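Local coordinates for protein mediator of RNA polymerase II transcription subunit 18 (Schizosaccharomyces pombe, PDB 3C0T) that serves as a subunit of Mediator, the coactivator complex that conveys signals from gene-specific regulatory proteins to the basal RNA polymerase II machinery, at residues F35-R40 / Q148-K153. Residues are numbered along the deposited sequence; the frame is centred on the assembly and turned at random.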
loop_
_atom_site.group_PDB
_atom_site.type_symbol
_atom_site.label_atom_id
_atom_site.label_comp_id
_atom_site.label_asym_id
_atom_site.label_seq_id
_atom_site.Cartn_x
_atom_site.Cartn_y
_atom_site.Cartn_z
ATOM N N PHE A 35 -5.037 8.948 0.541
ATOM C CA PHE A 35 -4.256 9.886 -0.250
ATOM C C PHE A 35 -2.836 9.793 0.311
ATOM O O PHE A 35 -2.619 9.997 1.511
ATOM C CB PHE A 35 -4.783 11.315 -0.095
ATOM C CG PHE A 35 -4.363 12.234 -1.205
ATOM C CD1 PHE A 35 -5.261 12.591 -2.211
ATOM C CD2 PHE A 35 -3.062 12.711 -1.272
ATOM C CE1 PHE A 35 -4.862 13.414 -3.275
ATOM C CE2 PHE A 35 -2.649 13.534 -2.334
ATOM C CZ PHE A 35 -3.554 13.883 -3.335
ATOM N N TRP A 36 -1.880 9.463 -0.551
ATOM C CA TRP A 36 -0.487 9.335 -0.144
ATOM C C TRP A 36 0.376 10.394 -0.797
ATOM O O TRP A 36 0.278 10.617 -2.005
ATOM C CB TRP A 36 0.087 7.972 -0.551
ATOM C CG TRP A 36 -0.428 6.805 0.217
ATOM C CD1 TRP A 36 -1.605 6.143 0.012
ATOM C CD2 TRP A 36 0.217 6.148 1.320
ATOM N NE1 TRP A 36 -1.729 5.120 0.912
ATOM C CE2 TRP A 36 -0.627 5.095 1.726
ATOM C CE3 TRP A 36 1.427 6.347 2.001
ATOM C CZ2 TRP A 36 -0.305 4.233 2.785
ATOM C CZ3 TRP A 36 1.750 5.492 3.061
ATOM C CH2 TRP A 36 0.885 4.444 3.438
ATOM N N VAL A 37 1.221 11.041 0.000
ATOM C CA VAL A 37 2.156 12.031 -0.526
ATOM C C VAL A 37 3.515 11.593 0.025
ATOM O O VAL A 37 3.664 11.332 1.223
ATOM C CB VAL A 37 1.817 13.487 -0.072
ATOM C CG1 VAL A 37 0.320 13.705 -0.121
ATOM C CG2 VAL A 37 2.345 13.751 1.319
ATOM N N VAL A 38 4.497 11.479 -0.858
ATOM C CA VAL A 38 5.820 11.039 -0.453
ATOM C C VAL A 38 6.843 12.168 -0.515
ATOM O O VAL A 38 6.854 12.948 -1.463
ATOM C CB VAL A 38 6.275 9.866 -1.349
ATOM C CG1 VAL A 38 7.631 9.349 -0.901
ATOM C CG2 VAL A 38 5.232 8.755 -1.309
ATOM N N TYR A 39 7.690 12.248 0.509
ATOM C CA TYR A 39 8.733 13.272 0.597
ATOM C C TYR A 39 10.109 12.643 0.703
ATOM O O TYR A 39 10.311 11.665 1.423
ATOM C CB TYR A 39 8.524 14.175 1.813
ATOM C CG TYR A 39 7.428 15.191 1.636
ATOM C CD1 TYR A 39 6.090 14.837 1.791
ATOM C CD2 TYR A 39 7.727 16.508 1.293
ATOM C CE1 TYR A 39 5.073 15.770 1.610
ATOM C CE2 TYR A 39 6.715 17.451 1.106
ATOM C CZ TYR A 39 5.395 17.070 1.267
ATOM O OH TYR A 39 4.389 17.988 1.083
ATOM N N ARG A 40 11.065 13.217 -0.012
ATOM C CA ARG A 40 12.422 12.696 0.008
ATOM C C ARG A 40 13.349 13.739 0.611
ATOM O O ARG A 40 13.046 14.933 0.592
ATOM C CB ARG A 40 12.872 12.384 -1.415
ATOM C CG ARG A 40 12.922 13.619 -2.270
ATOM C CD ARG A 40 13.301 13.317 -3.689
ATOM N NE ARG A 40 13.370 14.561 -4.445
ATOM C CZ ARG A 40 13.689 14.644 -5.732
ATOM N NH1 ARG A 40 13.726 15.828 -6.329
ATOM N NH2 ARG A 40 13.969 13.542 -6.420
ATOM N N GLN A 148 -5.938 16.593 -10.126
ATOM C CA GLN A 148 -5.306 17.868 -9.786
ATOM C C GLN A 148 -4.433 17.602 -8.553
ATOM O O GLN A 148 -4.889 16.977 -7.595
ATOM C CB GLN A 148 -6.371 18.911 -9.441
ATOM C CG GLN A 148 -6.043 20.326 -9.878
ATOM C CD GLN A 148 -6.300 20.544 -11.363
ATOM O OE1 GLN A 148 -5.721 19.865 -12.217
ATOM N NE2 GLN A 148 -7.177 21.497 -11.676
ATOM N N GLN A 149 -3.191 18.072 -8.562
ATOM C CA GLN A 149 -2.312 17.825 -7.429
ATOM C C GLN A 149 -2.929 18.192 -6.074
ATOM O O GLN A 149 -3.484 19.272 -5.907
ATOM C CB GLN A 149 -0.980 18.556 -7.612
ATOM C CG GLN A 149 0.001 18.301 -6.475
ATOM C CD GLN A 149 1.433 18.656 -6.837
ATOM O OE1 GLN A 149 2.030 18.045 -7.726
ATOM N NE2 GLN A 149 1.991 19.646 -6.146
ATOM N N ARG A 150 -2.824 17.266 -5.119
ATOM C CA ARG A 150 -3.342 17.427 -3.760
ATOM C C ARG A 150 -4.853 17.637 -3.723
ATOM O O ARG A 150 -5.387 18.247 -2.789
ATOM C CB ARG A 150 -2.630 18.585 -3.050
ATOM C CG ARG A 150 -2.528 18.444 -1.517
ATOM C CD ARG A 150 -1.871 17.119 -1.095
ATOM N NE ARG A 150 -0.639 16.869 -1.837
ATOM C CZ ARG A 150 0.526 17.459 -1.592
ATOM N NH1 ARG A 150 0.638 18.340 -0.604
ATOM N NH2 ARG A 150 1.579 17.177 -2.345
ATOM N N SER A 151 -5.544 17.117 -4.735
ATOM C CA SER A 151 -6.996 17.240 -4.816
ATOM C C SER A 151 -7.698 15.910 -4.547
ATOM O O SER A 151 -7.289 14.865 -5.046
ATOM C CB SER A 151 -7.404 17.762 -6.198
ATOM O OG SER A 151 -8.815 17.785 -6.341
ATOM N N ILE A 152 -8.760 15.956 -3.750
ATOM C CA ILE A 152 -9.528 14.761 -3.436
ATOM C C ILE A 152 -10.851 14.795 -4.196
ATOM O O ILE A 152 -11.739 13.972 -3.959
ATOM C CB ILE A 152 -9.822 14.660 -1.932
ATOM C CG1 ILE A 152 -10.565 15.912 -1.461
ATOM C CG2 ILE A 152 -8.527 14.476 -1.166
ATOM C CD1 ILE A 152 -10.969 15.874 -0.002
ATOM N N LYS A 153 -10.985 15.753 -5.108
ATOM C CA LYS A 153 -12.203 15.862 -5.899
ATOM C C LYS A 153 -12.112 14.952 -7.120
ATOM O O LYS A 153 -11.175 15.058 -7.920
ATOM C CB LYS A 153 -12.438 17.311 -6.362
ATOM C CG LYS A 153 -12.624 18.312 -5.226
ATOM C CD LYS A 153 -13.146 19.662 -5.717
ATOM C CE LYS A 153 -12.250 20.269 -6.793
ATOM N NZ LYS A 153 -10.841 20.448 -6.329
#
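The Phe35 ring is directed from strand 27-41 onto the loop backbone at Arg150 and Ser151. Its CG lies anti to the backbone N (chi1 -160°), and Phe35 CZ reaches Arg150 CA at 3.6 Å. The carbonyl of Ser151 meets the ring edge near its plane, O 3.3 Å from Phe35 CE1, while Ile152 CG2 packs obliquely against Phe35 CD1 at 3.9 Å. An alanine in place of Phe35 would probably open a gap between strand and loop, taking the ring from Arg150 CA, Arg150 CD and Ile152 CG2.

Bent at chi2 and chi3, the Arg150 chain passes Phe35 at about a right angle, Arg150 CD 3.9 Å from Phe35 CE2, and carries the guanidinium on to Val37. Val37 CG1 sits over one guanidinium face, offset toward the rim, 3.7 Å from Arg150 NE. The charge is answered by a salt bridge from NE to Glu123 on strand 118-133.

No hydrogen bond joins the segments; the loop is shaped by a type II beta turn, Ser151 N bonded to Gln148 O at 2.9 Å, and an ST turn in which Ser151 OG accepts from Lys153 N. Connecting strands 136-146 and 156-158, the loop packs on the curled antiparallel sheet of the Med18 beta barrel, on the side to which Phe35 and Val37 point. Trp72 NE1 ties it down through Arg150 O beside the Phe35 ring, and Thr110 of helix 109-115 touches Tyr39 and Arg150.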